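Local coordinates for molybdopterin biosynthesis moeA protein (Pyrococcus horikoshii, PDB 1WU2) that probably acts in molybdenum cofactor biosynthesis, where proteins of the MoeA family take part in inserting molybdenum into molybdopterin, at residues G186-S192 and L229-D235; P76-V81 and D127-L132; A330-I336 and G353-K359. One frame throughout, in Å; residues are numbered along the deposited sequence.

Contact 1 (G186-S192 and L229-D235); sequences GIIITGS and LYGVLPD
The hydroxyl OG of S192 meets D235 twice: it accepts the backbone N of D235 at 3.2 Å, the N-H pointing almost straight at it (165°), and gives a weak bond to carboxylate atom OD1 of D235. OD1 takes a second weak bond from the backbone N of S192, 3.4 Å away. OG of S192 can join in because chi1 of -38° folds it back beside its own N, so both serine donors face one oxygen. The other oxygen, OD2 of D235, rests against methyl CG2 of T190 at 3.3 Å, the two side chains crossing at about a right angle. G191, between T190 and S192 in the chain, has a strongly positive phi that would press a side chain onto the preceding carbonyl; its N bonds to L233 O.

These loops follow two parallel strands, 11° apart, of the alpha/beta sheet in the probable molybdopterin-binding domain; 226-233 is an outermost strand of that sheet within the chain. The pairing slips by one residue, I187 with L229 but I189 with V232, which is a beta bulge. G231 supplies the positive phi at the slip, and a water accepting from its N also bonds weakly to I187 O. Beyond the bulge, L233 N reaches I189 O at 3.0 Å from above the carbonyl plane.

Beta-branched residues and leucine fill both faces. CG2 of I188 lies 3.7 Å from CD2 of L233, and helices 237-240 and 243-249 pack against this pair. On the other face CG2 of I189 touches both methyls of V232, each at 3.9 Å. Y230 turns a ring edge to G186, whose lack of a side chain lets CE2 of Y230 come within 3.9 Å of CA of G186, while OH of Y230 hydrogen-bonds to E250 and N249.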
loop_
_atom_site.group_PDB
_atom_site.type_symbol
_atom_site.label_atom_id
_atom_site.label_comp_id
_atom_site.label_asym_id
_atom_site.label_seq_id
_atom_site.Cartn_x
_atom_site.Cartn_y
_atom_site.Cartn_z
ATOM N N GLY A 186 4.969 21.844 3.614
ATOM C CA GLY A 186 4.440 22.970 2.868
ATOM C C GLY A 186 4.466 22.722 1.370
ATOM O O GLY A 186 5.331 22.008 0.868
ATOM N N ILE A 187 3.509 23.310 0.660
ATOM C CA ILE A 187 3.405 23.172 -0.789
ATOM C C ILE A 187 3.136 24.543 -1.405
ATOM O O ILE A 187 2.047 25.096 -1.243
ATOM C CB ILE A 187 2.274 22.177 -1.164
ATOM C CG1 ILE A 187 2.618 20.762 -0.680
ATOM C CG2 ILE A 187 2.036 22.175 -2.672
ATOM C CD1 ILE A 187 1.504 19.744 -0.869
ATOM N N ILE A 188 4.136 25.089 -2.095
ATOM C CA ILE A 188 4.006 26.347 -2.827
ATOM C C ILE A 188 4.058 26.062 -4.315
ATOM O O ILE A 188 5.044 25.524 -4.796
ATOM C CB ILE A 188 5.170 27.304 -2.495
ATOM C CG1 ILE A 188 5.283 27.553 -0.995
ATOM C CG2 ILE A 188 4.987 28.625 -3.227
ATOM C CD1 ILE A 188 6.592 28.224 -0.599
ATOM N N ILE A 189 3.013 26.429 -5.047
ATOM C CA ILE A 189 3.042 26.348 -6.503
ATOM C C ILE A 189 3.429 27.728 -7.039
ATOM O O ILE A 189 3.067 28.744 -6.452
ATOM C CB ILE A 189 1.674 25.876 -7.066
ATOM C CG1 ILE A 189 1.458 24.363 -6.880
ATOM C CG2 ILE A 189 1.584 26.147 -8.553
ATOM C CD1 ILE A 189 1.983 23.754 -5.605
ATOM N N THR A 190 4.182 27.760 -8.138
ATOM C CA THR A 190 4.638 29.016 -8.744
ATOM C C THR A 190 4.399 29.001 -10.253
ATOM O O THR A 190 4.591 27.974 -10.904
ATOM C CB THR A 190 6.144 29.253 -8.416
ATOM O OG1 THR A 190 6.273 30.114 -7.276
ATOM C CG2 THR A 190 6.877 30.014 -9.520
ATOM N N GLY A 191 3.992 30.149 -10.798
ATOM C CA GLY A 191 3.734 30.293 -12.223
ATOM C C GLY A 191 2.520 31.156 -12.524
ATOM O O GLY A 191 1.413 30.836 -12.093
ATOM N N SER A 192 2.734 32.242 -13.270
ATOM C CA SER A 192 1.654 33.147 -13.689
ATOM C C SER A 192 0.797 32.492 -14.769
ATOM O O SER A 192 -0.373 32.828 -14.948
ATOM C CB SER A 192 2.224 34.462 -14.229
ATOM O OG SER A 192 3.355 34.885 -13.492
ATOM N N LEU A 229 -1.299 23.696 2.272
ATOM C CA LEU A 229 -1.339 24.482 1.044
ATOM C C LEU A 229 -1.120 25.960 1.323
ATOM O O LEU A 229 -1.786 26.541 2.182
ATOM C CB LEU A 229 -2.694 24.326 0.352
ATOM C CG LEU A 229 -3.090 22.943 -0.170
ATOM C CD1 LEU A 229 -3.788 22.120 0.908
ATOM C CD2 LEU A 229 -3.983 23.095 -1.399
ATOM N N TYR A 230 -0.189 26.563 0.589
ATOM C CA TYR A 230 -0.023 28.013 0.578
ATOM C C TYR A 230 -0.494 28.611 -0.751
ATOM O O TYR A 230 -0.417 29.821 -0.955
ATOM C CB TYR A 230 1.430 28.378 0.872
ATOM C CG TYR A 230 1.849 27.980 2.267
ATOM C CD1 TYR A 230 1.746 28.873 3.330
ATOM C CD2 TYR A 230 2.328 26.703 2.528
ATOM C CE1 TYR A 230 2.120 28.508 4.617
ATOM C CE2 TYR A 230 2.703 26.326 3.809
ATOM C CZ TYR A 230 2.595 27.235 4.854
ATOM O OH TYR A 230 2.969 26.874 6.129
ATOM N N GLY A 231 -0.989 27.754 -1.642
ATOM C CA GLY A 231 -1.643 28.181 -2.867
ATOM C C GLY A 231 -0.719 28.446 -4.040
ATOM O O GLY A 231 0.502 28.307 -3.939
ATOM N N VAL A 232 -1.330 28.829 -5.160
ATOM C CA VAL A 232 -0.613 29.184 -6.380
ATOM C C VAL A 232 -0.226 30.656 -6.315
ATOM O O VAL A 232 -1.054 31.506 -5.993
ATOM C CB VAL A 232 -1.484 28.949 -7.639
ATOM C CG1 VAL A 232 -0.702 29.271 -8.912
ATOM C CG2 VAL A 232 -2.006 27.516 -7.676
ATOM N N LEU A 233 1.033 30.946 -6.631
ATOM C CA LEU A 233 1.577 32.300 -6.562
ATOM C C LEU A 233 2.038 32.747 -7.951
ATOM O O LEU A 233 2.407 31.910 -8.770
ATOM C CB LEU A 233 2.770 32.337 -5.603
ATOM C CG LEU A 233 2.517 32.561 -4.108
ATOM C CD1 LEU A 233 1.261 31.856 -3.606
ATOM C CD2 LEU A 233 3.732 32.101 -3.320
ATOM N N PRO A 234 2.031 34.052 -8.222
ATOM C CA PRO A 234 2.585 34.557 -9.486
ATOM C C PRO A 234 4.113 34.604 -9.458
ATOM O O PRO A 234 4.710 34.536 -8.382
ATOM C CB PRO A 234 2.004 35.978 -9.597
ATOM C CG PRO A 234 1.152 36.189 -8.372
ATOM C CD PRO A 234 1.521 35.143 -7.374
ATOM N N ASP A 235 4.725 34.707 -10.635
ATOM C CA ASP A 235 6.168 34.901 -10.750
ATOM C C ASP A 235 6.515 36.324 -10.307
ATOM O O ASP A 235 6.477 37.265 -11.103
ATOM C CB ASP A 235 6.640 34.655 -12.189
ATOM C CG ASP A 235 6.550 33.190 -12.595
ATOM O OD1 ASP A 235 6.024 32.903 -13.695
ATOM O OD2 ASP A 235 6.983 32.257 -11.881
HETATM O O HOH W 1 -1.116 24.662 -2.666
#

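Contact 2 (P76-V81 and D127-L132); sequences PIELTV and DKIYVL
E78 lies alongside the ring of Y130, the two side chains pointing the same way, with CG of E78 3.6 Å from CE2 of Y130. They form a non-hydrogen-bonded pair of two neighbouring antiparallel strands in the mixed beta sheet of the MoeA N-terminal region. With CG anti to the backbone N (chi1 -165°) the glutamate runs out extended along the tyrosine, until OE2 of E78 receives a weak bond from OH of Y130 at 2.8 Å. The carboxylate stands nearly upright to the ring plane, at 86°. A glutamate suits this solvent-facing side: its methylenes pack on the ring and its charge stays at the surface. K128 adds its aliphatic part, CD lying 3.7 Å from OE1 of E78, though its NZ is too distant from that oxygen for a salt bridge.

The opposite face is apolar. CB of L79 meets CG1 of I129 at 3.9 Å, and I77 stands side by side with V131; beta-branched and leucine side chains fit here, since I63 and Y61 of strand 60-63 pack over L79, V81 and I129. CG1 of V131 takes the tight place between its backbone N and carbonyl carbon, which brings it to 3.4 Å from I77 O. L79 and I129 exchange two backbone bonds. At the far end V81 N points almost straight at D127 O, 3.1 Å away (173°).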
loop_
_atom_site.group_PDB
_atom_site.type_symbol
_atom_site.label_atom_id
_atom_site.label_comp_id
_atom_site.label_asym_id
_atom_site.label_seq_id
_atom_site.Cartn_x
_atom_site.Cartn_y
_atom_site.Cartn_z
ATOM N N PRO A 76 1.608 -51.984 26.700
ATOM C CA PRO A 76 0.777 -50.843 27.097
ATOM C C PRO A 76 1.073 -50.379 28.523
ATOM O O PRO A 76 0.896 -51.153 29.466
ATOM C CB PRO A 76 -0.659 -51.383 26.987
ATOM C CG PRO A 76 -0.547 -52.735 26.353
ATOM C CD PRO A 76 0.824 -53.231 26.645
ATOM N N ILE A 77 1.535 -49.139 28.668
ATOM C CA ILE A 77 1.739 -48.548 29.989
ATOM C C ILE A 77 0.373 -48.163 30.550
ATOM O O ILE A 77 -0.406 -47.478 29.885
ATOM C CB ILE A 77 2.698 -47.322 29.920
ATOM C CG1 ILE A 77 4.156 -47.770 30.076
ATOM C CG2 ILE A 77 2.371 -46.285 31.002
ATOM C CD1 ILE A 77 4.722 -48.459 28.859
ATOM N N GLU A 78 0.088 -48.613 31.769
ATOM C CA GLU A 78 -1.171 -48.304 32.434
ATOM C C GLU A 78 -1.002 -47.086 33.339
ATOM O O GLU A 78 -0.024 -46.986 34.078
ATOM C CB GLU A 78 -1.648 -49.506 33.255
ATOM C CG GLU A 78 -3.104 -49.424 33.686
ATOM C CD GLU A 78 -3.477 -50.489 34.698
ATOM O OE1 GLU A 78 -3.323 -50.235 35.911
ATOM O OE2 GLU A 78 -3.927 -51.580 34.284
ATOM N N LEU A 79 -1.952 -46.158 33.255
ATOM C CA LEU A 79 -2.033 -45.024 34.173
ATOM C C LEU A 79 -3.394 -45.032 34.869
ATOM O O LEU A 79 -4.333 -45.671 34.399
ATOM C CB LEU A 79 -1.831 -43.702 33.426
ATOM C CG LEU A 79 -0.593 -43.594 32.531
ATOM C CD1 LEU A 79 -0.662 -42.332 31.686
ATOM C CD2 LEU A 79 0.690 -43.619 33.356
ATOM N N THR A 80 -3.492 -44.321 35.989
ATOM C CA THR A 80 -4.721 -44.267 36.773
ATOM C C THR A 80 -5.289 -42.846 36.767
ATOM O O THR A 80 -4.576 -41.882 37.043
ATOM C CB THR A 80 -4.454 -44.734 38.225
ATOM O OG1 THR A 80 -3.684 -45.944 38.221
ATOM C CG2 THR A 80 -5.752 -45.129 38.920
ATOM N N VAL A 81 -6.575 -42.734 36.445
ATOM C CA VAL A 81 -7.268 -41.451 36.398
ATOM C C VAL A 81 -7.809 -41.098 37.787
ATOM O O VAL A 81 -8.809 -41.665 38.239
ATOM C CB VAL A 81 -8.419 -41.473 35.362
ATOM C CG1 VAL A 81 -9.086 -40.101 35.250
ATOM C CG2 VAL A 81 -7.900 -41.925 34.000
ATOM N N ASP A 127 -11.378 -47.023 35.208
ATOM C CA ASP A 127 -10.631 -45.896 35.775
ATOM C C ASP A 127 -9.170 -45.903 35.305
ATOM O O ASP A 127 -8.344 -45.150 35.818
ATOM C CB ASP A 127 -10.695 -45.929 37.313
ATOM C CG ASP A 127 -11.874 -45.138 37.877
ATOM O OD1 ASP A 127 -12.167 -45.296 39.082
ATOM O OD2 ASP A 127 -12.562 -44.338 37.204
ATOM N N LYS A 128 -8.862 -46.746 34.324
ATOM C CA LYS A 128 -7.513 -46.848 33.777
ATOM C C LYS A 128 -7.504 -46.382 32.323
ATOM O O LYS A 128 -8.505 -46.510 31.617
ATOM C CB LYS A 128 -7.002 -48.293 33.858
ATOM C CG LYS A 128 -7.423 -49.070 35.109
ATOM C CD LYS A 128 -6.634 -48.645 36.340
ATOM C CE LYS A 128 -7.234 -49.209 37.625
ATOM N NZ LYS A 128 -7.673 -48.131 38.562
ATOM N N ILE A 129 -6.375 -45.821 31.894
ATOM C CA ILE A 129 -6.131 -45.534 30.480
ATOM C C ILE A 129 -4.891 -46.285 30.007
ATOM O O ILE A 129 -4.020 -46.634 30.804
ATOM C CB ILE A 129 -5.980 -44.012 30.213
ATOM C CG1 ILE A 129 -4.921 -43.385 31.125
ATOM C CG2 ILE A 129 -7.322 -43.309 30.380
ATOM C CD1 ILE A 129 -4.402 -42.049 30.626
ATOM N N TYR A 130 -4.822 -46.534 28.703
ATOM C CA TYR A 130 -3.718 -47.290 28.124
ATOM C C TYR A 130 -3.088 -46.529 26.965
ATOM O O TYR A 130 -3.768 -46.143 26.014
ATOM C CB TYR A 130 -4.204 -48.673 27.685
ATOM C CG TYR A 130 -4.600 -49.529 28.864
ATOM C CD1 TYR A 130 -5.898 -49.500 29.363
ATOM C CD2 TYR A 130 -3.669 -50.342 29.501
ATOM C CE1 TYR A 130 -6.265 -50.270 30.457
ATOM C CE2 TYR A 130 -4.026 -51.118 30.596
ATOM C CZ TYR A 130 -5.324 -51.076 31.069
ATOM O OH TYR A 130 -5.683 -51.839 32.153
ATOM N N VAL A 131 -1.781 -46.314 27.069
ATOM C CA VAL A 131 -1.026 -45.574 26.067
ATOM C C VAL A 131 -0.116 -46.547 25.309
ATOM O O VAL A 131 0.670 -47.284 25.910
ATOM C CB VAL A 131 -0.222 -44.402 26.699
ATOM C CG1 VAL A 131 0.612 -44.860 27.892
ATOM C CG2 VAL A 131 0.658 -43.725 25.662
ATOM N N LEU A 132 -0.247 -46.542 23.986
ATOM C CA LEU A 132 0.414 -47.513 23.118
ATOM C C LEU A 132 1.674 -46.951 22.455
ATOM O O LEU A 132 2.428 -47.695 21.827
ATOM C CB LEU A 132 -0.567 -47.985 22.040
ATOM C CG LEU A 132 -1.984 -48.316 22.526
ATOM C CD1 LEU A 132 -2.971 -48.404 21.372
ATOM C CD2 LEU A 132 -1.983 -49.614 23.318
#

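Contact 3 (A330-I336 and G353-K359); sequences AILQDDI and GIARVIK
A chi1 of -42° leaves CG of D334 beside its own backbone N, and in K359 an unusual chi1 of 29° followed by a fold at chi2 (-92°) swings the long chain back toward V357. NZ of K359 thereby comes to 3.1 Å from OD2 of D334, a salt bridge in which the side chains cross at about a right angle, and it also gives a hydrogen bond to V357 O at 3.0 Å. OD2 of D334 accepts a weak bond from V357 N as well, so the aspartate stands in for a strand carbonyl where the ladder stops. A long flexible lysine suits a position that must reach both an acid and a backbone oxygen.

Before that point the strands are parallel: I331 accepts A355 N on its O and Q333 N reaches A355 O at 3.0 Å, both donors above the carbonyl planes. The extended Q333 runs alongside R356 in the same direction, OE1 of Q333 lying 3.4 Å from CB of R356. G353, just before the second strand, has a positive phi that glycine adopts easily, and offers its O to I331 N.

Inside, CB of A330 touches CB of A355 at 4.0 Å. CD1 of L332 lies on the same A355 methyl, so a small residue fits there, while CD1 of I336 meets CG2 of V357 at 3.5 Å. Strand 354-357 lies between 327-332 and the antiparallel strand 343-351, whose I348 backs A355 and V357; strand 390-395 pairs with 327-332, L376 and I378 of strand 374-378 pack on I336, and K329 of the second subunit touches I331.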
loop_
_atom_site.group_PDB
_atom_site.type_symbol
_atom_site.label_atom_id
_atom_site.label_comp_id
_atom_site.label_asym_id
_atom_site.label_seq_id
_atom_site.Cartn_x
_atom_site.Cartn_y
_atom_site.Cartn_z
ATOM N N ALA A 330 11.299 -8.946 -11.725
ATOM C CA ALA A 330 10.471 -9.014 -12.931
ATOM C C ALA A 330 11.296 -9.178 -14.206
ATOM O O ALA A 330 12.404 -8.666 -14.307
ATOM C CB ALA A 330 9.600 -7.775 -13.035
ATOM N N ILE A 331 10.736 -9.893 -15.178
ATOM C CA ILE A 331 11.353 -10.037 -16.490
ATOM C C ILE A 331 10.924 -8.858 -17.350
ATOM O O ILE A 331 9.743 -8.548 -17.444
ATOM C CB ILE A 331 10.940 -11.373 -17.145
ATOM C CG1 ILE A 331 11.396 -12.552 -16.278
ATOM C CG2 ILE A 331 11.524 -11.491 -18.560
ATOM C CD1 ILE A 331 10.266 -13.243 -15.541
ATOM N N LEU A 332 11.895 -8.218 -17.992
ATOM C CA LEU A 332 11.653 -6.987 -18.731
ATOM C C LEU A 332 11.102 -7.290 -20.126
ATOM O O LEU A 332 11.683 -8.076 -20.865
ATOM C CB LEU A 332 12.953 -6.190 -18.829
ATOM C CG LEU A 332 12.878 -4.702 -19.159
ATOM C CD1 LEU A 332 12.070 -3.935 -18.131
ATOM C CD2 LEU A 332 14.295 -4.148 -19.254
ATOM N N GLN A 333 9.982 -6.660 -20.476
ATOM C CA GLN A 333 9.307 -6.916 -21.748
ATOM C C GLN A 333 10.012 -6.270 -22.940
ATOM O O GLN A 333 10.043 -6.848 -24.026
ATOM C CB GLN A 333 7.856 -6.420 -21.700
ATOM C CG GLN A 333 6.996 -6.915 -22.864
ATOM C CD GLN A 333 5.545 -6.480 -22.758
ATOM O OE1 GLN A 333 4.922 -6.625 -21.708
ATOM N NE2 GLN A 333 5.005 -5.948 -23.849
ATOM N N ASP A 334 10.553 -5.071 -22.733
ATOM C CA ASP A 334 11.122 -4.270 -23.818
ATOM C C ASP A 334 12.532 -3.791 -23.495
ATOM O O ASP A 334 12.944 -3.781 -22.338
ATOM C CB ASP A 334 10.233 -3.052 -24.098
ATOM C CG ASP A 334 8.748 -3.388 -24.080
ATOM O OD1 ASP A 334 8.299 -4.166 -24.951
ATOM O OD2 ASP A 334 7.958 -2.921 -23.232
ATOM N N ASP A 335 13.261 -3.387 -24.531
ATOM C CA ASP A 335 14.583 -2.791 -24.365
ATOM C C ASP A 335 14.427 -1.374 -23.816
ATOM O O ASP A 335 13.534 -0.637 -24.240
ATOM C CB ASP A 335 15.334 -2.728 -25.704
ATOM C CG ASP A 335 15.535 -4.097 -26.343
ATOM O OD1 ASP A 335 15.459 -4.193 -27.587
ATOM O OD2 ASP A 335 15.773 -5.129 -25.692
ATOM N N ILE A 336 15.289 -1.005 -22.872
ATOM C CA ILE A 336 15.377 0.368 -22.379
ATOM C C ILE A 336 16.780 0.906 -22.648
ATOM O O ILE A 336 17.676 0.715 -21.827
ATOM C CB ILE A 336 15.078 0.458 -20.858
ATOM C CG1 ILE A 336 13.833 -0.344 -20.488
ATOM C CG2 ILE A 336 14.888 1.924 -20.445
ATOM C CD1 ILE A 336 13.669 -0.557 -18.997
ATOM N N GLY A 353 4.459 -11.120 -13.327
ATOM C CA GLY A 353 5.910 -11.222 -13.290
ATOM C C GLY A 353 6.642 -10.564 -14.449
ATOM O O GLY A 353 7.774 -10.938 -14.746
ATOM N N ILE A 354 6.012 -9.588 -15.099
ATOM C CA ILE A 354 6.580 -8.955 -16.292
ATOM C C ILE A 354 6.492 -7.430 -16.188
ATOM O O ILE A 354 5.422 -6.882 -15.947
ATOM C CB ILE A 354 5.857 -9.470 -17.568
ATOM C CG1 ILE A 354 6.296 -10.902 -17.895
ATOM C CG2 ILE A 354 6.134 -8.563 -18.775
ATOM C CD1 ILE A 354 5.205 -11.755 -18.502
ATOM N N ALA A 355 7.629 -6.761 -16.370
ATOM C CA ALA A 355 7.712 -5.301 -16.378
ATOM C C ALA A 355 7.595 -4.743 -17.802
ATOM O O ALA A 355 8.542 -4.816 -18.584
ATOM C CB ALA A 355 9.025 -4.850 -15.744
ATOM N N ARG A 356 6.430 -4.185 -18.122
ATOM C CA ARG A 356 6.175 -3.558 -19.418
ATOM C C ARG A 356 6.484 -2.066 -19.330
ATOM O O ARG A 356 5.875 -1.352 -18.543
ATOM C CB ARG A 356 4.713 -3.765 -19.825
ATOM C CG ARG A 356 4.330 -3.139 -21.166
ATOM C CD ARG A 356 2.974 -3.592 -21.703
ATOM N NE ARG A 356 1.865 -3.237 -20.812
ATOM C CZ ARG A 356 1.350 -2.011 -20.670
ATOM N NH1 ARG A 356 1.827 -0.978 -21.358
ATOM N NH2 ARG A 356 0.339 -1.816 -19.828
ATOM N N VAL A 357 7.419 -1.599 -20.147
ATOM C CA VAL A 357 7.854 -0.206 -20.098
ATOM C C VAL A 357 6.843 0.722 -20.774
ATOM O O VAL A 357 6.487 0.526 -21.938
ATOM C CB VAL A 357 9.239 -0.030 -20.763
ATOM C CG1 VAL A 357 9.651 1.440 -20.810
ATOM C CG2 VAL A 357 10.289 -0.840 -20.017
ATOM N N ILE A 358 6.379 1.722 -20.030
ATOM C CA ILE A 358 5.590 2.810 -20.597
ATOM C C ILE A 358 6.545 3.912 -21.034
ATOM O O ILE A 358 7.225 4.519 -20.204
ATOM C CB ILE A 358 4.579 3.359 -19.567
ATOM C CG1 ILE A 358 3.631 2.249 -19.114
ATOM C CG2 ILE A 358 3.768 4.515 -20.157
ATOM C CD1 ILE A 358 3.922 1.757 -17.746
ATOM N N LYS A 359 6.598 4.154 -22.339
ATOM C CA LYS A 359 7.378 5.262 -22.890
ATOM C C LYS A 359 6.442 6.393 -23.285
ATOM O O LYS A 359 5.421 6.166 -23.936
ATOM C CB LYS A 359 8.233 4.841 -24.101
ATOM C CG LYS A 359 7.699 3.689 -24.950
ATOM C CD LYS A 359 8.245 2.350 -24.461
ATOM C CE LYS A 359 7.422 1.179 -24.969
ATOM N NZ LYS A 359 7.975 -0.129 -24.508
#

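In the fold
From the N terminus the three contacts follow one another in series, without nesting or crossing, each in a different family region. Contact 2 comes first, closing a 45-residue excursion that has strands but no helix, in the N-terminal region. Contact 1 closes the loop between 192 and 229, in which helix 212-222 links two parallel neighbours in a beta-alpha-beta crossover of the probable molybdopterin-binding domain. Contact 3 closes the shortest loop, 16 residues that hold the whole of strand 343-351, in the C-terminal region. The chain is elongated: contacts 1 and 2 lie on opposite sides of its centre, their own centres 84 Å apart, whereas contacts 1 and 3 are 37 Å apart between centres.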